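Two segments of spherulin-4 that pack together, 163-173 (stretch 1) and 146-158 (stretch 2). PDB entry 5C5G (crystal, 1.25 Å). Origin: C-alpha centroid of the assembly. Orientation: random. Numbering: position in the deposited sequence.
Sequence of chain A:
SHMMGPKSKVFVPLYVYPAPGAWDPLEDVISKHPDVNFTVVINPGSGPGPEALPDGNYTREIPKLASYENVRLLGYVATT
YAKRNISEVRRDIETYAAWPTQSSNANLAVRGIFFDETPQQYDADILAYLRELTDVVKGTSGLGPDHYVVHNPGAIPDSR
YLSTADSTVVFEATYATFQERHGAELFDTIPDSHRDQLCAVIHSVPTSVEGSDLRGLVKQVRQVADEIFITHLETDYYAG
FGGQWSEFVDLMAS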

# COMPACT_ATOMS: atom_id res chain seq x y z
N SER A 163 3.89 -14.31 6.88
CA SER A 163 2.57 -14.89 7.11
C SER A 163 1.76 -14.09 8.14
O SER A 163 0.57 -14.36 8.33
CB SER A 163 2.67 -16.35 7.52
OG SER A 163 3.34 -16.44 8.75
N THR A 164 2.37 -13.09 8.78
CA THR A 164 1.64 -12.24 9.72
C THR A 164 0.89 -11.09 9.05
O THR A 164 0.12 -10.38 9.69
CB THR A 164 2.57 -11.67 10.81
OG1 THR A 164 3.49 -10.70 10.28
CG2 THR A 164 3.35 -12.78 11.45
N ALA A 165 1.09 -10.92 7.75
CA ALA A 165 0.46 -9.84 6.99
C ALA A 165 -0.18 -10.43 5.74
O ALA A 165 0.23 -11.51 5.26
CB ALA A 165 1.47 -8.77 6.62
N ASP A 166 -1.16 -9.74 5.18
CA ASP A 166 -1.70 -10.10 3.89
C ASP A 166 -0.74 -9.77 2.76
O ASP A 166 -0.63 -10.53 1.79
CB ASP A 166 -3.03 -9.40 3.68
CG ASP A 166 -4.07 -9.87 4.65
OD1 ASP A 166 -4.44 -11.06 4.57
OD2 ASP A 166 -4.53 -9.10 5.52
N SER A 167 -0.02 -8.67 2.89
CA SER A 167 1.04 -8.29 1.94
C SER A 167 2.14 -7.57 2.67
O SER A 167 1.87 -6.87 3.65
CB SER A 167 0.49 -7.39 0.84
OG SER A 167 -0.50 -8.06 0.08
N THR A 168 3.36 -7.73 2.17
CA THR A 168 4.52 -7.06 2.71
C THR A 168 5.25 -6.38 1.57
O THR A 168 5.56 -7.00 0.56
CB THR A 168 5.47 -8.07 3.39
OG1 THR A 168 4.81 -8.67 4.51
CG2 THR A 168 6.71 -7.40 3.90
N VAL A 169 5.55 -5.10 1.77
CA VAL A 169 6.36 -4.33 0.83
C VAL A 169 7.82 -4.69 1.02
O VAL A 169 8.48 -4.22 1.93
CB VAL A 169 6.15 -2.81 1.02
CG1 VAL A 169 6.89 -2.06 -0.07
CG2 VAL A 169 4.66 -2.44 1.02
N VAL A 170 8.32 -5.55 0.14
CA VAL A 170 9.68 -6.08 0.26
C VAL A 170 10.68 -5.34 -0.60
O VAL A 170 11.87 -5.62 -0.49
CB VAL A 170 9.76 -7.59 -0.05
CG1 VAL A 170 8.94 -8.39 0.97
CG2 VAL A 170 9.34 -7.91 -1.48
N PHE A 171 10.21 -4.41 -1.42
CA PHE A 171 11.08 -3.56 -2.21
C PHE A 171 10.44 -2.18 -2.23
O PHE A 171 9.27 -2.06 -2.58
CB PHE A 171 11.26 -4.09 -3.64
CG PHE A 171 12.23 -3.27 -4.43
CD1 PHE A 171 11.81 -2.14 -5.10
CD2 PHE A 171 13.59 -3.57 -4.41
CE1 PHE A 171 12.72 -1.34 -5.76
CE2 PHE A 171 14.50 -2.79 -5.09
CZ PHE A 171 14.07 -1.68 -5.75
N GLU A 172 11.20 -1.16 -1.82
CA GLU A 172 10.73 0.21 -1.83
C GLU A 172 11.94 1.09 -2.10
O GLU A 172 12.65 1.48 -1.17
CB GLU A 172 10.06 0.61 -0.50
CG GLU A 172 9.43 2.00 -0.57
CD GLU A 172 9.28 2.72 0.75
OE1 GLU A 172 9.37 2.10 1.82
OE2 GLU A 172 9.08 3.96 0.69
N ALA A 173 12.20 1.38 -3.36
CA ALA A 173 13.44 2.05 -3.71
C ALA A 173 13.37 2.54 -5.14
O ALA A 173 12.37 2.39 -5.82
CB ALA A 173 14.62 1.11 -3.52
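Stretch 2 146-158: DHYVVHNPGAIPD

Stretch 2 runs beside stretch 1 as a parallel neighbour. Its strand, 148-152, is extended and lies next to the strand that begins at Ser 167; the two axes approach to 4.7 Å, with an angle of 19° between their N-to-C directions (signed crossing angle -19°). Beyond Asn 152 the chain leaves the strand conformation and follows stretch 1 as a loop.

Thr 164 brings its hydroxyl to the edge of the imidazole of His 151, OG1 lying 3.1 Å from CE1. Ala 165 covers a face of the same ring: its CB stands 3.6 Å from the ring centroid, almost on the normal, and 4.0 Å from CG1 of Val 149.

Asp 166 holds both backbone polar atoms of Val 149. Its carboxylate OD2 accepts a hydrogen bond from Val 149 N (2.9 Å), while its own N donates to Val 149 O (2.8 Å). The short side chain thus supplies an acceptor at the start of the pairing, and Asp 166 CB lies over a face of the Tyr 148 ring, 4.0 Å from its centroid.

At Ser 167 regular pairing begins, opposite Val 150, with both side chains on the same face of the sheet. Ser 167 N makes a weak bond to Val 149 O (3.4 Å), and Ser 167 O accepts from His 151 N (3.0 Å). Thr 168 pairs with His 151, their CA atoms 4.7 Å apart; its beta-branched side chain suits an extended backbone. On the face these two share, a water bridges Thr 168 OG1 (3.0 Å) and His 151 ND1 (2.8 Å), while Thr 168 CG2 packs 3.4 Å from Pro 153 CD.

Val 169 N donates to His 151 O (2.8 Å), continuing the ladder, and Val 169 O receives a weak bond from Gly 154 N (3.3 Å). The positive phi of Gly 154 favours glycine as the chain turns here. Val 170 provides an apolar surface for the loop, its CG1 3.7 Å from Pro 157 CD and its CB 4.2 Å from Ile 156 CG1. Phe 171 points away, leaving this contact almost untouched.

Glu 172 reaches back to stretch 2, its long side chain carrying OE1 to within 3.0 Å of Asn 152 ND2, which donates a hydrogen bond. Two waters also join its backbone N and O, one each, to Gly 154 O. At Ala 173 the chain turns a corner and contact ends.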

# COMPACT_ATOMS: atom_id res chain seq x y z
N ASP A 146 -12.77 -6.64 5.40
CA ASP A 146 -11.52 -7.29 5.04
C ASP A 146 -10.51 -7.41 6.18
O ASP A 146 -9.78 -8.39 6.26
CB ASP A 146 -10.86 -6.53 3.89
CG ASP A 146 -11.80 -6.32 2.73
OD1 ASP A 146 -12.68 -5.45 2.83
OD2 ASP A 146 -11.66 -7.04 1.72
N HIS A 147 -10.44 -6.40 7.03
CA HIS A 147 -9.45 -6.36 8.10
C HIS A 147 -8.05 -6.67 7.55
O HIS A 147 -7.30 -7.46 8.11
CB HIS A 147 -9.80 -7.36 9.20
CG HIS A 147 -11.12 -7.09 9.87
ND1 HIS A 147 -11.22 -6.36 11.04
CD2 HIS A 147 -12.38 -7.44 9.54
CE1 HIS A 147 -12.49 -6.28 11.39
NE2 HIS A 147 -13.22 -6.94 10.50
N TYR A 148 -7.72 -6.01 6.46
CA TYR A 148 -6.46 -6.25 5.75
C TYR A 148 -5.28 -5.74 6.57
O TYR A 148 -5.38 -4.73 7.26
CB TYR A 148 -6.52 -5.49 4.44
CG TYR A 148 -5.83 -6.04 3.22
CD1 TYR A 148 -6.26 -7.22 2.63
CD2 TYR A 148 -4.81 -5.32 2.61
CE1 TYR A 148 -5.65 -7.70 1.48
CE2 TYR A 148 -4.20 -5.79 1.46
CZ TYR A 148 -4.62 -6.97 0.90
OH TYR A 148 -4.00 -7.42 -0.25
N VAL A 149 -4.15 -6.43 6.46
CA VAL A 149 -2.91 -6.04 7.11
C VAL A 149 -1.79 -6.01 6.08
O VAL A 149 -1.52 -7.01 5.42
CB VAL A 149 -2.52 -7.03 8.22
CG1 VAL A 149 -1.14 -6.71 8.79
CG2 VAL A 149 -3.55 -7.00 9.33
N VAL A 150 -1.14 -4.85 5.96
CA VAL A 150 0.04 -4.72 5.12
C VAL A 150 1.20 -4.25 5.98
O VAL A 150 1.00 -3.40 6.85
CB VAL A 150 -0.19 -3.76 3.93
CG1 VAL A 150 1.07 -3.54 3.09
CG2 VAL A 150 -1.30 -4.29 3.04
N HIS A 151 2.38 -4.81 5.75
CA HIS A 151 3.60 -4.38 6.40
C HIS A 151 4.51 -3.71 5.40
O HIS A 151 4.61 -4.18 4.26
CB HIS A 151 4.36 -5.58 6.95
CG HIS A 151 3.70 -6.22 8.13
ND1 HIS A 151 4.18 -7.38 8.69
CD2 HIS A 151 2.62 -5.86 8.85
CE1 HIS A 151 3.42 -7.70 9.72
NE2 HIS A 151 2.47 -6.80 9.84
N ASN A 152 5.22 -2.68 5.82
CA ASN A 152 6.27 -2.08 5.00
C ASN A 152 7.63 -2.04 5.68
O ASN A 152 8.00 -1.05 6.29
CB ASN A 152 5.92 -0.67 4.57
CG ASN A 152 6.95 -0.12 3.60
OD1 ASN A 152 7.74 -0.87 3.01
ND2 ASN A 152 7.00 1.20 3.47
N PRO A 153 8.40 -3.12 5.53
CA PRO A 153 9.78 -3.09 5.99
C PRO A 153 10.67 -2.34 5.01
O PRO A 153 11.81 -2.03 5.36
CB PRO A 153 10.17 -4.57 6.04
CG PRO A 153 9.26 -5.23 5.06
CD PRO A 153 7.97 -4.47 5.13
N GLY A 154 10.18 -2.07 3.81
CA GLY A 154 10.94 -1.31 2.83
C GLY A 154 12.14 -2.06 2.27
O GLY A 154 13.03 -1.44 1.68
N ALA A 155 12.16 -3.37 2.45
CA ALA A 155 13.29 -4.23 2.13
C ALA A 155 12.84 -5.64 2.52
O ALA A 155 11.75 -5.81 3.06
CB ALA A 155 14.52 -3.82 2.92
N ILE A 156 13.65 -6.64 2.23
CA ILE A 156 13.21 -8.00 2.47
C ILE A 156 13.35 -8.37 3.95
O ILE A 156 14.45 -8.34 4.48
CB ILE A 156 14.01 -9.00 1.62
CG1 ILE A 156 13.77 -8.74 0.12
CG2 ILE A 156 13.58 -10.43 1.96
CD1 ILE A 156 14.77 -9.44 -0.77
N PRO A 157 12.25 -8.72 4.63
CA PRO A 157 12.36 -9.13 6.02
C PRO A 157 12.60 -10.61 6.12
O PRO A 157 12.46 -11.31 5.11
CB PRO A 157 10.97 -8.81 6.56
CG PRO A 157 10.09 -9.18 5.41
CD PRO A 157 10.85 -8.76 4.17
N ASP A 158 12.90 -11.12 7.31
CA ASP A 158 12.95 -12.56 7.49
C ASP A 158 11.58 -13.14 7.08
O ASP A 158 10.52 -12.56 7.36
CB ASP A 158 13.27 -12.90 8.94
CG ASP A 158 13.36 -14.40 9.18
OD1 ASP A 158 12.30 -15.03 9.35
OD2 ASP A 158 14.47 -14.95 9.22
O HOH W 1 6.19 -8.59 7.12
O HOH W 2 13.89 -1.96 -0.86
O HOH W 3 13.52 1.09 1.34